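PDB 4NLC: ribosomal RNA processing protein 6 from Trypanosoma brucei brucei, which probably acts as a 3'-5' exoribonuclease of the nuclear exosome in ribosomal RNA processing, this chain being its catalytic core. Local coordinates for residues L88-I93 and T116-F121; V145-G150 and H224-V229; L71-T76 and I122-K127; K46-P51 and Y165-F170. The protein carries 1 engineered substitution. All coordinates share one frame; numbering follows the deposited sequence.

How the contacts relate
All four contacts reach one mixed sheet, that of the exonuclease domain, and they differ in burial and chemistry. Contact 2 is the buried one and is apolar; contacts 1, 3 and 4 are partly exposed and lean on polar bonds. Contacts 1 and 3 share strand 120-123, and Thr72 N lies 3.1 Å from Asp120 O where they join. Strands 92-100 and 145-148 are neighbours, linking contact 1 to contact 2, while 145-148 and 169-171 link contact 2 to contact 4. Their chemistry follows: a salt bridge and waters in contact 1, backbone pairing in contact 3, and one hydrogen bond from a side-chain amide in contact 4. Contacts 3 and 4 lie farthest apart (centres about 26 Å).

Contact 1: residues L88-I93 and T116-F121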
loop_
_atom_site.group_PDB
_atom_site.type_symbol
_atom_site.label_atom_id
_atom_site.label_comp_id
_atom_site.label_asym_id
_atom_site.label_seq_id
_atom_site.Cartn_x
_atom_site.Cartn_y
_atom_site.Cartn_z
ATOM N N LEU A 88 11.722 3.182 20.323
ATOM C CA LEU A 88 13.184 3.181 20.411
ATOM C C LEU A 88 13.725 2.328 21.569
ATOM O O LEU A 88 14.908 2.032 21.567
ATOM C CB LEU A 88 13.789 4.598 20.446
ATOM C CG LEU A 88 13.679 5.470 19.163
ATOM C CD1 LEU A 88 14.031 6.948 19.468
ATOM C CD2 LEU A 88 14.525 4.937 18.000
ATOM N N ASN A 89 12.881 1.931 22.544
ATOM C CA ASN A 89 13.288 1.072 23.663
ATOM C C ASN A 89 12.954 -0.424 23.424
ATOM O O ASN A 89 13.143 -1.251 24.326
ATOM C CB ASN A 89 12.670 1.556 24.977
ATOM C CG ASN A 89 13.388 2.717 25.604
ATOM O OD1 ASN A 89 14.622 2.799 25.615
ATOM N ND2 ASN A 89 12.622 3.634 26.170
ATOM N N GLU A 90 12.454 -0.765 22.212
ATOM C CA GLU A 90 12.094 -2.140 21.826
ATOM C C GLU A 90 13.150 -2.758 20.906
ATOM O O GLU A 90 13.869 -2.039 20.217
ATOM C CB GLU A 90 10.720 -2.157 21.129
ATOM C CG GLU A 90 9.601 -1.461 21.901
ATOM C CD GLU A 90 9.208 -2.068 23.240
ATOM O OE1 GLU A 90 8.738 -1.306 24.113
ATOM O OE2 GLU A 90 9.358 -3.298 23.420
ATOM N N THR A 91 13.261 -4.078 20.907
ATOM C CA THR A 91 14.202 -4.799 20.029
ATOM C C THR A 91 13.458 -5.385 18.813
ATOM O O THR A 91 14.084 -5.808 17.839
ATOM C CB THR A 91 14.985 -5.864 20.816
ATOM O OG1 THR A 91 14.058 -6.723 21.476
ATOM C CG2 THR A 91 15.960 -5.251 21.824
ATOM N N GLU A 92 12.126 -5.421 18.885
ATOM C CA GLU A 92 11.249 -5.884 17.825
ATOM C C GLU A 92 9.853 -5.300 17.964
ATOM O O GLU A 92 9.304 -5.235 19.069
ATOM C CB GLU A 92 11.222 -7.421 17.643
ATOM C CG GLU A 92 10.555 -8.220 18.747
ATOM C CD GLU A 92 11.400 -8.477 19.974
ATOM O OE1 GLU A 92 12.643 -8.564 19.840
ATOM O OE2 GLU A 92 10.815 -8.557 21.079
ATOM N N ILE A 93 9.289 -4.853 16.826
ATOM C CA ILE A 93 7.946 -4.260 16.772
ATOM C C ILE A 93 7.239 -4.871 15.602
ATOM O O ILE A 93 7.909 -5.239 14.630
ATOM C CB ILE A 93 7.959 -2.699 16.686
ATOM C CG1 ILE A 93 8.453 -2.189 15.292
ATOM C CG2 ILE A 93 8.742 -2.045 17.858
ATOM C CD1 ILE A 93 8.421 -0.641 15.074
ATOM N N THR A 116 3.850 -3.576 20.251
ATOM C CA THR A 116 5.058 -3.898 21.009
ATOM C C THR A 116 4.645 -5.060 21.896
ATOM O O THR A 116 3.461 -5.399 21.943
ATOM C CB THR A 116 5.623 -2.690 21.836
ATOM O OG1 THR A 116 4.835 -2.443 22.997
ATOM C CG2 THR A 116 5.783 -1.419 21.019
ATOM N N ARG A 117 5.594 -5.646 22.633
ATOM C CA ARG A 117 5.306 -6.727 23.579
ATOM C C ARG A 117 4.331 -6.291 24.682
ATOM O O ARG A 117 3.717 -7.145 25.300
ATOM C CB ARG A 117 6.617 -7.230 24.241
ATOM C CG ARG A 117 7.655 -7.783 23.263
ATOM C CD ARG A 117 7.123 -8.944 22.427
ATOM N NE ARG A 117 8.216 -9.501 21.652
ATOM C CZ ARG A 117 8.239 -10.708 21.111
ATOM N NH1 ARG A 117 7.178 -11.502 21.194
ATOM N NH2 ARG A 117 9.318 -11.130 20.475
ATOM N N THR A 118 4.215 -4.980 24.955
ATOM C CA THR A 118 3.411 -4.493 26.093
ATOM C C THR A 118 2.165 -3.688 25.721
ATOM O O THR A 118 1.334 -3.417 26.593
ATOM C CB THR A 118 4.306 -3.679 27.061
ATOM O OG1 THR A 118 5.128 -2.749 26.322
ATOM C CG2 THR A 118 5.158 -4.570 27.935
ATOM N N GLN A 119 2.040 -3.282 24.446
ATOM C CA GLN A 119 0.914 -2.462 24.028
ATOM C C GLN A 119 0.778 -2.331 22.518
ATOM O O GLN A 119 1.705 -2.662 21.767
ATOM C CB GLN A 119 1.004 -1.067 24.684
ATOM C CG GLN A 119 2.248 -0.300 24.296
ATOM C CD GLN A 119 2.377 0.985 25.060
ATOM O OE1 GLN A 119 3.452 1.315 25.564
ATOM N NE2 GLN A 119 1.316 1.775 25.100
ATOM N N ASP A 120 -0.384 -1.800 22.096
ATOM C CA ASP A 120 -0.734 -1.575 20.708
ATOM C C ASP A 120 -0.915 -0.086 20.430
ATOM O O ASP A 120 -1.294 0.664 21.323
ATOM C CB ASP A 120 -2.045 -2.338 20.383
ATOM C CG ASP A 120 -1.976 -3.846 20.557
ATOM O OD1 ASP A 120 -0.880 -4.422 20.375
ATOM O OD2 ASP A 120 -3.018 -4.451 20.851
ATOM N N PHE A 121 -0.681 0.327 19.175
ATOM C CA PHE A 121 -0.839 1.695 18.707
ATOM C C PHE A 121 -1.506 1.693 17.350
ATOM O O PHE A 121 -1.339 0.751 16.573
ATOM C CB PHE A 121 0.515 2.401 18.600
ATOM C CG PHE A 121 1.256 2.528 19.912
ATOM C CD1 PHE A 121 0.996 3.593 20.777
ATOM C CD2 PHE A 121 2.210 1.582 20.288
ATOM C CE1 PHE A 121 1.688 3.718 21.986
ATOM C CE2 PHE A 121 2.911 1.713 21.493
ATOM C CZ PHE A 121 2.656 2.796 22.323
HETATM O O HOH W 1 5.652 -0.516 24.701
HETATM O O HOH W 2 8.232 -4.905 21.486
HETATM O O HOH W 3 7.559 -3.889 25.406
#
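Glu92 and Arg117 form a salt bridge at one end of the ribonuclease H-like sheet, where strand 92-100 begins and the turn between strands 108-115 and 120-123 comes round. Arg117 NE gives its hydrogen to Glu92 OE2 over 2.8 Å. The oxygen lies only 1° out of the guanidinium plane and is approached on its anti side, with the carboxylate turned 77° against the guanidinium. Arg117 NH2 adds a weak bond to the same OE2 at 3.0 Å, but its stronger partner is Asp231. Two N-H groups thus grip one oxygen. The other, Glu92 OE1, accepts from Thr91 OG1 at 2.8 Å and from Gln54 NE2.

Glu90 is tied across by water instead. Its carboxylate carbon CD sits 3.9 Å from Thr116 CB, the two side chains crossing at about a right angle. Water 3 donates to Glu90 OE2 and also bonds Thr118 OG1, while water 1 donates to both Glu90 OE1 and Gln119 OE1 and bonds the hydroxyls of Thr116 and Thr118. Water 2 accepts from Arg117 N and lies 2.7 Å from Glu92 O, close to Glu90 OE2 as well.

The turn organises its own acceptor. Thr116 OG1 stands between the backbone N and the carbonyl carbon (chi1 75°), where it can accept from Thr118 N in an ST turn. That N-H to OG1 bond measures 3.3 Å, and water 1 reaches the same Thr116 OG1 at 2.7 Å.

Contact 2: residues V145-G150 and H224-V229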
loop_
_atom_site.group_PDB
_atom_site.type_symbol
_atom_site.label_atom_id
_atom_site.label_comp_id
_atom_site.label_asym_id
_atom_site.label_seq_id
_atom_site.Cartn_x
_atom_site.Cartn_y
_atom_site.Cartn_z
ATOM N N VAL A 145 14.059 -4.948 15.165
ATOM C CA VAL A 145 13.477 -5.726 14.057
ATOM C C VAL A 145 12.043 -5.224 13.818
ATOM O O VAL A 145 11.258 -5.121 14.774
ATOM C CB VAL A 145 13.543 -7.259 14.297
ATOM C CG1 VAL A 145 12.708 -8.028 13.259
ATOM C CG2 VAL A 145 14.984 -7.743 14.271
ATOM N N LYS A 146 11.699 -4.913 12.546
ATOM C CA LYS A 146 10.335 -4.515 12.166
ATOM C C LYS A 146 9.700 -5.726 11.509
ATOM O O LYS A 146 10.103 -6.136 10.422
ATOM C CB LYS A 146 10.325 -3.331 11.188
ATOM C CG LYS A 146 10.445 -1.915 11.815
ATOM C CD LYS A 146 11.780 -1.615 12.499
ATOM C CE LYS A 146 12.944 -1.598 11.525
ATOM N NZ LYS A 146 14.200 -1.080 12.139
ATOM N N VAL A 147 8.751 -6.326 12.199
ATOM C CA VAL A 147 8.010 -7.497 11.752
ATOM C C VAL A 147 6.739 -7.053 10.977
ATOM O O VAL A 147 5.866 -6.364 11.520
ATOM C CB VAL A 147 7.634 -8.425 12.948
ATOM C CG1 VAL A 147 6.969 -9.724 12.467
ATOM C CG2 VAL A 147 8.837 -8.729 13.826
ATOM N N PHE A 148 6.624 -7.482 9.733
ATOM C CA PHE A 148 5.421 -7.248 8.934
ATOM C C PHE A 148 4.946 -8.606 8.446
ATOM O O PHE A 148 5.758 -9.517 8.317
ATOM C CB PHE A 148 5.769 -6.399 7.704
ATOM C CG PHE A 148 5.940 -4.913 7.881
ATOM C CD1 PHE A 148 7.105 -4.390 8.444
ATOM C CD2 PHE A 148 4.983 -4.028 7.400
ATOM C CE1 PHE A 148 7.314 -2.994 8.511
ATOM C CE2 PHE A 148 5.189 -2.640 7.465
ATOM C CZ PHE A 148 6.365 -2.136 8.002
ATOM N N HIS A 149 3.678 -8.727 8.081
ATOM C CA HIS A 149 3.177 -9.976 7.502
ATOM C C HIS A 149 2.770 -9.726 6.034
ATOM O O HIS A 149 1.723 -9.148 5.787
ATOM C CB HIS A 149 2.003 -10.553 8.311
ATOM C CG HIS A 149 1.671 -11.952 7.896
ATOM N ND1 HIS A 149 2.150 -13.039 8.592
ATOM C CD2 HIS A 149 0.988 -12.392 6.816
ATOM C CE1 HIS A 149 1.724 -14.101 7.933
ATOM N NE2 HIS A 149 1.026 -13.759 6.858
ATOM N N GLY A 150 3.606 -10.154 5.087
ATOM C CA GLY A 150 3.339 -9.953 3.670
ATOM C C GLY A 150 3.475 -8.487 3.341
ATOM O O GLY A 150 2.465 -7.798 3.116
ATOM N N HIS A 224 -1.431 -7.106 16.861
ATOM C CA HIS A 224 -1.499 -7.617 18.242
ATOM C C HIS A 224 -0.891 -9.025 18.459
ATOM O O HIS A 224 -0.224 -9.248 19.480
ATOM C CB HIS A 224 -2.946 -7.573 18.727
ATOM C CG HIS A 224 -3.114 -8.056 20.130
ATOM N ND1 HIS A 224 -2.953 -7.210 21.203
ATOM C CD2 HIS A 224 -3.401 -9.301 20.586
ATOM C CE1 HIS A 224 -3.148 -7.958 22.278
ATOM N NE2 HIS A 224 -3.407 -9.228 21.951
ATOM N N PHE A 225 -1.060 -9.939 17.484
ATOM C CA PHE A 225 -0.543 -11.310 17.615
ATOM C C PHE A 225 0.766 -11.569 16.839
ATOM O O PHE A 225 1.334 -12.660 16.944
ATOM C CB PHE A 225 -1.614 -12.340 17.181
ATOM C CG PHE A 225 -3.009 -12.095 17.722
ATOM C CD1 PHE A 225 -3.399 -12.618 18.950
ATOM C CD2 PHE A 225 -3.946 -11.391 16.980
ATOM C CE1 PHE A 225 -4.692 -12.419 19.432
ATOM C CE2 PHE A 225 -5.222 -11.152 17.488
ATOM C CZ PHE A 225 -5.599 -11.703 18.688
ATOM N N LEU A 226 1.218 -10.582 16.059
ATOM C CA LEU A 226 2.331 -10.728 15.148
ATOM C C LEU A 226 3.685 -10.986 15.816
ATOM O O LEU A 226 4.477 -11.759 15.270
ATOM C CB LEU A 226 2.402 -9.546 14.168
ATOM C CG LEU A 226 3.182 -9.784 12.845
ATOM C CD1 LEU A 226 2.769 -11.107 12.167
ATOM C CD2 LEU A 226 2.972 -8.631 11.867
ATOM N N LEU A 227 3.958 -10.402 16.986
ATOM C CA LEU A 227 5.251 -10.693 17.631
ATOM C C LEU A 227 5.316 -12.103 18.203
ATOM O O LEU A 227 6.382 -12.690 18.177
ATOM C CB LEU A 227 5.646 -9.650 18.668
ATOM C CG LEU A 227 5.915 -8.247 18.134
ATOM C CD1 LEU A 227 6.110 -7.283 19.281
ATOM C CD2 LEU A 227 7.076 -8.230 17.162
ATOM N N TYR A 228 4.183 -12.666 18.663
ATOM C CA TYR A 228 4.137 -14.067 19.136
ATOM C C TYR A 228 4.347 -14.984 17.950
ATOM O O TYR A 228 5.089 -15.948 18.064
ATOM C CB TYR A 228 2.813 -14.410 19.828
ATOM C CG TYR A 228 2.671 -15.879 20.206
ATOM C CD1 TYR A 228 3.379 -16.418 21.280
ATOM C CD2 TYR A 228 1.805 -16.719 19.511
ATOM C CE1 TYR A 228 3.233 -17.756 21.651
ATOM C CE2 TYR A 228 1.660 -18.067 19.864
ATOM C CZ TYR A 228 2.371 -18.576 20.941
ATOM O OH TYR A 228 2.217 -19.887 21.312
ATOM N N VAL A 229 3.677 -14.689 16.818
ATOM C CA VAL A 229 3.774 -15.435 15.550
ATOM C C VAL A 229 5.239 -15.432 15.117
ATOM O O VAL A 229 5.793 -16.481 14.781
ATOM C CB VAL A 229 2.806 -14.839 14.473
ATOM C CG1 VAL A 229 3.188 -15.260 13.054
ATOM C CG2 VAL A 229 1.358 -15.227 14.778
#
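Leu226, at the start of helix 226-238, reaches Val147 of strand 145-148 and His149 just past its end, in the layer where a helix packs on the ribonuclease H-like sheet. Its CB leaves the helix toward the strand, and CG is carried on anti to the backbone N (chi1 -159°). From there CG lies 3.8 Å from Val147 CG1, as the two side chains slide past each other in opposite directions.

At the tip the branches part. CD2 turns to the backbone of segment 145-150, 3.7 Å from Val147 O and 3.9 Å from His149 N. CD1 goes to the next inward-pointing residue and lies 4.0 Å from His149 CB, coming to the imidazole obliquely. The leucine fork is therefore set against two residues, i and i+2 of segment 145-150, whose CB atoms both point at the helix; those of Lys146 and Phe148 point away.

Leu227 supplies a second apolar touch, its CD2 resting 3.8 Å from Val147 CG2. The two methyls of this valine are thus shared between consecutive leucines of one helix. Both leucines also reach Ala94 on the adjacent strand 92-100, so the helix end spans two strands.

The histidine nitrogens are bonded elsewhere, NE2 to His183 O and ND1 to Thr172 OG1, which fixes the turn of the imidazole. No hydrogen bond crosses between the two segments: the leucine and valine side chains meet through carbon atoms, and Leu226 CD2 also lies against backbone atoms, consistent with cohesion from close, non-directional packing.

Contact 3: residues L71-T76 and I122-K127; sequences LTFVDT and IVDCLK
Phe73 and Ile122 pair as neighbours on parallel strands 71-74 and 120-123, and Val74 pairs with Val123 one step on. Three backbone bonds fix this register. Val74 N donates to Ile122 O over 2.7 Å at an almost straight 177°. Ile122 N donates to Thr72 O at 2.9 Å, and Asp124 N donates to Val74 O at 2.8 Å, so Ile122 bonds to the residues on both sides of Phe73, as parallel pairing demands.

On the sheet face that carries Phe73 and Ile122, the ring is met at its edge: Ile122 CG2 comes within 3.6 Å of Phe73 CD1. Farther round the ring, Asp124 CB lies 3.7 Å from Phe73 CZ. Lys127 CG packs 3.4 Å from Asp75 O. At the other end of the row, Leu71 CD1 meets Ile122 CD1 at 3.9 Å, and both of these side chains lie against Val216 of helix 213-224. The opposite face, with Val74 and Val123, rests on Leu80 of helix 77-87.

A second shell holds Asp124. Its OD1 receives the backbone N-H of both Leu126 and Lys127, an Asx turn widened into an Asx motif, while OD2 forms a salt bridge with Arg209. Water 4 donates to Asp124 OD2 at 2.6 Å and also to Asp75 OD2, and would ease the proximity of these two like charges.

With 120-123, 108-115, 92-100, 145-148 and 169-171 as a five-stranded core, in that order, the sheet matches the ribonuclease H-like fold of 3'-5' exonucleases, and 71-74 is added as a parallel edge strand outside 120-123.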
loop_
_atom_site.group_PDB
_atom_site.type_symbol
_atom_site.label_atom_id
_atom_site.label_comp_id
_atom_site.label_asym_id
_atom_site.label_seq_id
_atom_site.Cartn_x
_atom_site.Cartn_y
_atom_site.Cartn_z
ATOM N N LEU A 71 -4.239 0.244 24.350
ATOM C CA LEU A 71 -4.371 0.635 22.946
ATOM C C LEU A 71 -4.388 2.161 22.902
ATOM O O LEU A 71 -5.204 2.786 23.590
ATOM C CB LEU A 71 -5.649 0.050 22.319
ATOM C CG LEU A 71 -6.039 0.556 20.907
ATOM C CD1 LEU A 71 -4.949 0.256 19.848
ATOM C CD2 LEU A 71 -7.379 -0.023 20.481
ATOM N N THR A 72 -3.482 2.761 22.115
ATOM C CA THR A 72 -3.421 4.222 21.969
ATOM C C THR A 72 -3.655 4.614 20.515
ATOM O O THR A 72 -3.067 4.022 19.605
ATOM C CB THR A 72 -2.112 4.782 22.534
ATOM O OG1 THR A 72 -1.967 4.347 23.886
ATOM C CG2 THR A 72 -2.021 6.330 22.437
ATOM N N PHE A 73 -4.554 5.579 20.310
ATOM C CA PHE A 73 -4.864 6.108 18.994
ATOM C C PHE A 73 -4.055 7.390 18.862
ATOM O O PHE A 73 -4.227 8.296 19.659
ATOM C CB PHE A 73 -6.378 6.334 18.802
ATOM C CG PHE A 73 -6.689 6.835 17.405
ATOM C CD1 PHE A 73 -6.620 5.985 16.311
ATOM C CD2 PHE A 73 -7.009 8.167 17.184
ATOM C CE1 PHE A 73 -6.862 6.459 15.012
ATOM C CE2 PHE A 73 -7.254 8.639 15.888
ATOM C CZ PHE A 73 -7.172 7.784 14.813
ATOM N N VAL A 74 -3.126 7.431 17.891
ATOM C CA VAL A 74 -2.193 8.539 17.701
ATOM C C VAL A 74 -2.623 9.361 16.486
ATOM O O VAL A 74 -2.660 8.833 15.364
ATOM C CB VAL A 74 -0.728 8.001 17.551
ATOM C CG1 VAL A 74 0.238 9.120 17.153
ATOM C CG2 VAL A 74 -0.254 7.265 18.805
ATOM N N ASP A 75 -2.940 10.660 16.709
ATOM C CA ASP A 75 -3.366 11.498 15.604
ATOM C C ASP A 75 -2.851 12.923 15.693
ATOM O O ASP A 75 -3.350 13.795 14.967
ATOM C CB ASP A 75 -4.902 11.442 15.393
ATOM C CG ASP A 75 -5.776 12.067 16.466
ATOM O OD1 ASP A 75 -5.263 12.330 17.585
ATOM O OD2 ASP A 75 -7.002 12.230 16.213
ATOM N N THR A 76 -1.820 13.165 16.530
ATOM C CA THR A 76 -1.143 14.486 16.599
ATOM C C THR A 76 0.366 14.262 16.486
ATOM O O THR A 76 0.814 13.122 16.699
ATOM C CB THR A 76 -1.497 15.302 17.855
ATOM O OG1 THR A 76 -0.957 14.664 19.005
ATOM C CG2 THR A 76 -2.976 15.544 18.011
ATOM N N ILE A 122 -2.305 2.719 17.096
ATOM C CA ILE A 122 -2.954 2.962 15.802
ATOM C C ILE A 122 -2.609 4.379 15.452
ATOM O O ILE A 122 -2.905 5.277 16.235
ATOM C CB ILE A 122 -4.478 2.667 15.743
ATOM C CG1 ILE A 122 -4.743 1.156 15.832
ATOM C CG2 ILE A 122 -5.105 3.248 14.461
ATOM C CD1 ILE A 122 -6.206 0.786 16.164
ATOM N N VAL A 123 -1.895 4.558 14.324
ATOM C CA VAL A 123 -1.446 5.849 13.853
ATOM C C VAL A 123 -2.313 6.387 12.716
ATOM O O VAL A 123 -2.438 5.766 11.676
ATOM C CB VAL A 123 0.077 5.879 13.503
ATOM C CG1 VAL A 123 0.529 7.291 13.110
ATOM C CG2 VAL A 123 0.891 5.386 14.690
ATOM N N ASP A 124 -2.832 7.606 12.900
ATOM C CA ASP A 124 -3.592 8.244 11.849
ATOM C C ASP A 124 -2.676 8.942 10.837
ATOM O O ASP A 124 -2.377 10.129 10.966
ATOM C CB ASP A 124 -4.687 9.160 12.414
ATOM C CG ASP A 124 -5.644 9.671 11.367
ATOM O OD1 ASP A 124 -5.274 9.671 10.165
ATOM O OD2 ASP A 124 -6.739 10.120 11.742
ATOM N N CYS A 125 -2.251 8.162 9.818
ATOM C CA CYS A 125 -1.449 8.487 8.618
ATOM C C CYS A 125 -2.000 9.620 7.827
ATOM O O CYS A 125 -1.303 10.083 6.930
ATOM C CB CYS A 125 -1.373 7.272 7.703
ATOM S SG CYS A 125 -0.333 5.975 8.312
ATOM N N LEU A 126 -3.290 9.889 7.952
ATOM C CA LEU A 126 -3.900 10.962 7.212
ATOM C C LEU A 126 -3.684 12.257 7.955
ATOM O O LEU A 126 -3.169 13.209 7.387
ATOM C CB LEU A 126 -5.397 10.697 6.964
ATOM C CG LEU A 126 -5.719 9.616 5.932
ATOM C CD1 LEU A 126 -7.240 9.377 5.832
ATOM C CD2 LEU A 126 -5.111 9.952 4.568
ATOM N N LYS A 127 -4.033 12.276 9.236
ATOM C CA LYS A 127 -3.905 13.447 10.091
ATOM C C LYS A 127 -2.449 13.831 10.321
ATOM O O LYS A 127 -2.164 15.019 10.402
ATOM C CB LYS A 127 -4.653 13.243 11.422
ATOM C CG LYS A 127 -4.949 14.563 12.108
ATOM C CD LYS A 127 -6.347 14.659 12.666
ATOM C CE LYS A 127 -6.522 15.945 13.434
ATOM N NZ LYS A 127 -6.206 17.143 12.603
HETATM O O HOH W 4 -8.081 11.030 13.838
#

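Contact 4: residues K46-P51 and Y165-F170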
loop_
_atom_site.group_PDB
_atom_site.type_symbol
_atom_site.label_atom_id
_atom_site.label_comp_id
_atom_site.label_asym_id
_atom_site.label_seq_id
_atom_site.Cartn_x
_atom_site.Cartn_y
_atom_site.Cartn_z
ATOM N N LYS A 46 22.197 -3.170 2.469
ATOM C CA LYS A 46 23.128 -4.209 2.002
ATOM C C LYS A 46 24.355 -4.345 2.921
ATOM O O LYS A 46 24.986 -5.384 2.904
ATOM C CB LYS A 46 23.549 -3.977 0.541
ATOM C CG LYS A 46 22.390 -4.138 -0.450
ATOM C CD LYS A 46 22.691 -3.482 -1.753
ATOM C CE LYS A 46 21.536 -3.616 -2.713
ATOM N NZ LYS A 46 21.801 -2.893 -3.995
ATOM N N ALA A 47 24.694 -3.308 3.706
ATOM C CA ALA A 47 25.823 -3.322 4.646
ATOM C C ALA A 47 25.382 -3.649 6.099
ATOM O O ALA A 47 26.215 -3.579 6.999
ATOM C CB ALA A 47 26.517 -1.964 4.621
ATOM N N VAL A 48 24.091 -3.969 6.337
ATOM C CA VAL A 48 23.575 -4.176 7.697
ATOM C C VAL A 48 23.405 -5.653 8.047
ATOM O O VAL A 48 22.932 -6.440 7.228
ATOM C CB VAL A 48 22.272 -3.334 7.933
ATOM C CG1 VAL A 48 21.041 -4.189 8.237
ATOM C CG2 VAL A 48 22.490 -2.286 9.014
ATOM N N SER A 49 23.777 -6.015 9.284
ATOM C CA SER A 49 23.663 -7.382 9.789
ATOM C C SER A 49 22.385 -7.543 10.597
ATOM O O SER A 49 21.851 -6.568 11.127
ATOM C CB SER A 49 24.840 -7.711 10.706
ATOM O OG SER A 49 26.084 -7.310 10.159
ATOM N N VAL A 50 21.934 -8.787 10.746
ATOM C CA VAL A 50 20.791 -9.131 11.591
ATOM C C VAL A 50 21.335 -9.083 13.055
ATOM O O VAL A 50 22.436 -9.600 13.287
ATOM C CB VAL A 50 20.261 -10.560 11.266
ATOM C CG1 VAL A 50 19.026 -10.884 12.093
ATOM C CG2 VAL A 50 19.989 -10.749 9.771
ATOM N N PRO A 51 20.616 -8.478 14.041
ATOM C CA PRO A 51 21.126 -8.491 15.432
ATOM C C PRO A 51 21.259 -9.932 15.932
ATOM O O PRO A 51 20.293 -10.688 15.888
ATOM C CB PRO A 51 20.072 -7.685 16.216
ATOM C CG PRO A 51 19.254 -6.959 15.174
ATOM C CD PRO A 51 19.291 -7.823 13.955
ATOM N N TYR A 165 11.711 3.861 5.020
ATOM C CA TYR A 165 12.480 2.690 4.609
ATOM C C TYR A 165 12.847 1.808 5.811
ATOM O O TYR A 165 13.230 2.317 6.878
ATOM C CB TYR A 165 13.747 3.138 3.868
ATOM C CG TYR A 165 13.458 3.994 2.653
ATOM C CD1 TYR A 165 13.326 5.381 2.763
ATOM C CD2 TYR A 165 13.313 3.422 1.394
ATOM C CE1 TYR A 165 13.047 6.172 1.652
ATOM C CE2 TYR A 165 13.077 4.206 0.269
ATOM C CZ TYR A 165 12.902 5.575 0.409
ATOM O OH TYR A 165 12.648 6.337 -0.698
ATOM N N ILE A 166 12.752 0.473 5.607
ATOM C CA ILE A 166 12.936 -0.523 6.653
ATOM C C ILE A 166 14.323 -1.176 6.655
ATOM O O ILE A 166 14.692 -1.885 5.727
ATOM C CB ILE A 166 11.797 -1.581 6.618
ATOM C CG1 ILE A 166 10.424 -0.927 6.356
ATOM C CG2 ILE A 166 11.762 -2.352 7.935
ATOM C CD1 ILE A 166 9.422 -1.835 5.531
ATOM N N VAL A 167 15.077 -0.926 7.726
ATOM C CA VAL A 167 16.374 -1.523 7.983
ATOM C C VAL A 167 16.048 -2.663 8.972
ATOM O O VAL A 167 15.517 -2.421 10.052
ATOM C CB VAL A 167 17.390 -0.490 8.557
ATOM C CG1 VAL A 167 18.668 -1.174 9.041
ATOM C CG2 VAL A 167 17.720 0.592 7.526
ATOM N N ASN A 168 16.305 -3.895 8.558
ATOM C CA ASN A 168 16.026 -5.125 9.297
ATOM C C ASN A 168 14.529 -5.440 9.385
ATOM O O ASN A 168 13.918 -5.546 10.459
ATOM C CB ASN A 168 16.719 -5.195 10.649
ATOM C CG ASN A 168 18.118 -5.728 10.503
ATOM O OD1 ASN A 168 18.430 -6.517 9.592
ATOM N ND2 ASN A 168 18.995 -5.303 11.377
ATOM N N LEU A 169 13.975 -5.643 8.199
ATOM C CA LEU A 169 12.631 -6.095 8.014
ATOM C C LEU A 169 12.637 -7.605 8.227
ATOM O O LEU A 169 13.584 -8.295 7.822
ATOM C CB LEU A 169 12.168 -5.798 6.550
ATOM C CG LEU A 169 10.834 -6.449 6.079
ATOM C CD1 LEU A 169 9.650 -5.830 6.771
ATOM C CD2 LEU A 169 10.663 -6.335 4.572
ATOM N N PHE A 170 11.591 -8.106 8.887
ATOM C CA PHE A 170 11.334 -9.538 8.976
ATOM C C PHE A 170 9.892 -9.735 8.510
ATOM O O PHE A 170 8.974 -9.154 9.081
ATOM C CB PHE A 170 11.604 -10.162 10.355
ATOM C CG PHE A 170 11.522 -11.677 10.317
ATOM C CD1 PHE A 170 10.301 -12.331 10.460
ATOM C CD2 PHE A 170 12.667 -12.452 10.133
ATOM C CE1 PHE A 170 10.233 -13.729 10.450
ATOM C CE2 PHE A 170 12.596 -13.847 10.135
ATOM C CZ PHE A 170 11.375 -14.475 10.271
#
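Just before edge strand 169-171 of the exonuclease sheet, Asn168 reaches across to the loop that follows helix 42-46 and bonds the carbonyl of Ser49. Its ND2 donates to Ser49 O over 3.1 Å at 171°, with the acceptor 3° out of the amide plane. At the acceptor the geometry is less regular, the donor being tilted 29° from the carbonyl plane. ND2 also bonds Pro142 O, so two carbonyls hold the amide and fix which way it is turned.

Around this bond, aliphatic carbons pack against the carboxamide. Val48 CG1 lies 3.8 Å from Asn168 OD1 and also lies 3.9 Å from Val167 CG1. Pro51 meets the amide tip to tip, its CD 3.6 Å from Asn168 ND2.

In this ribonuclease H-like fold, 169-171 is the last strand on its side of the sheet within the chain, and Lys146 of the neighbouring strand 145-148 pairs with Asn168 through its backbone and donates from NZ to Val167 O. Segment 46-51 is tied in further by Val50, which touches Leu55 of a loop and Phe254 of helix 249-261.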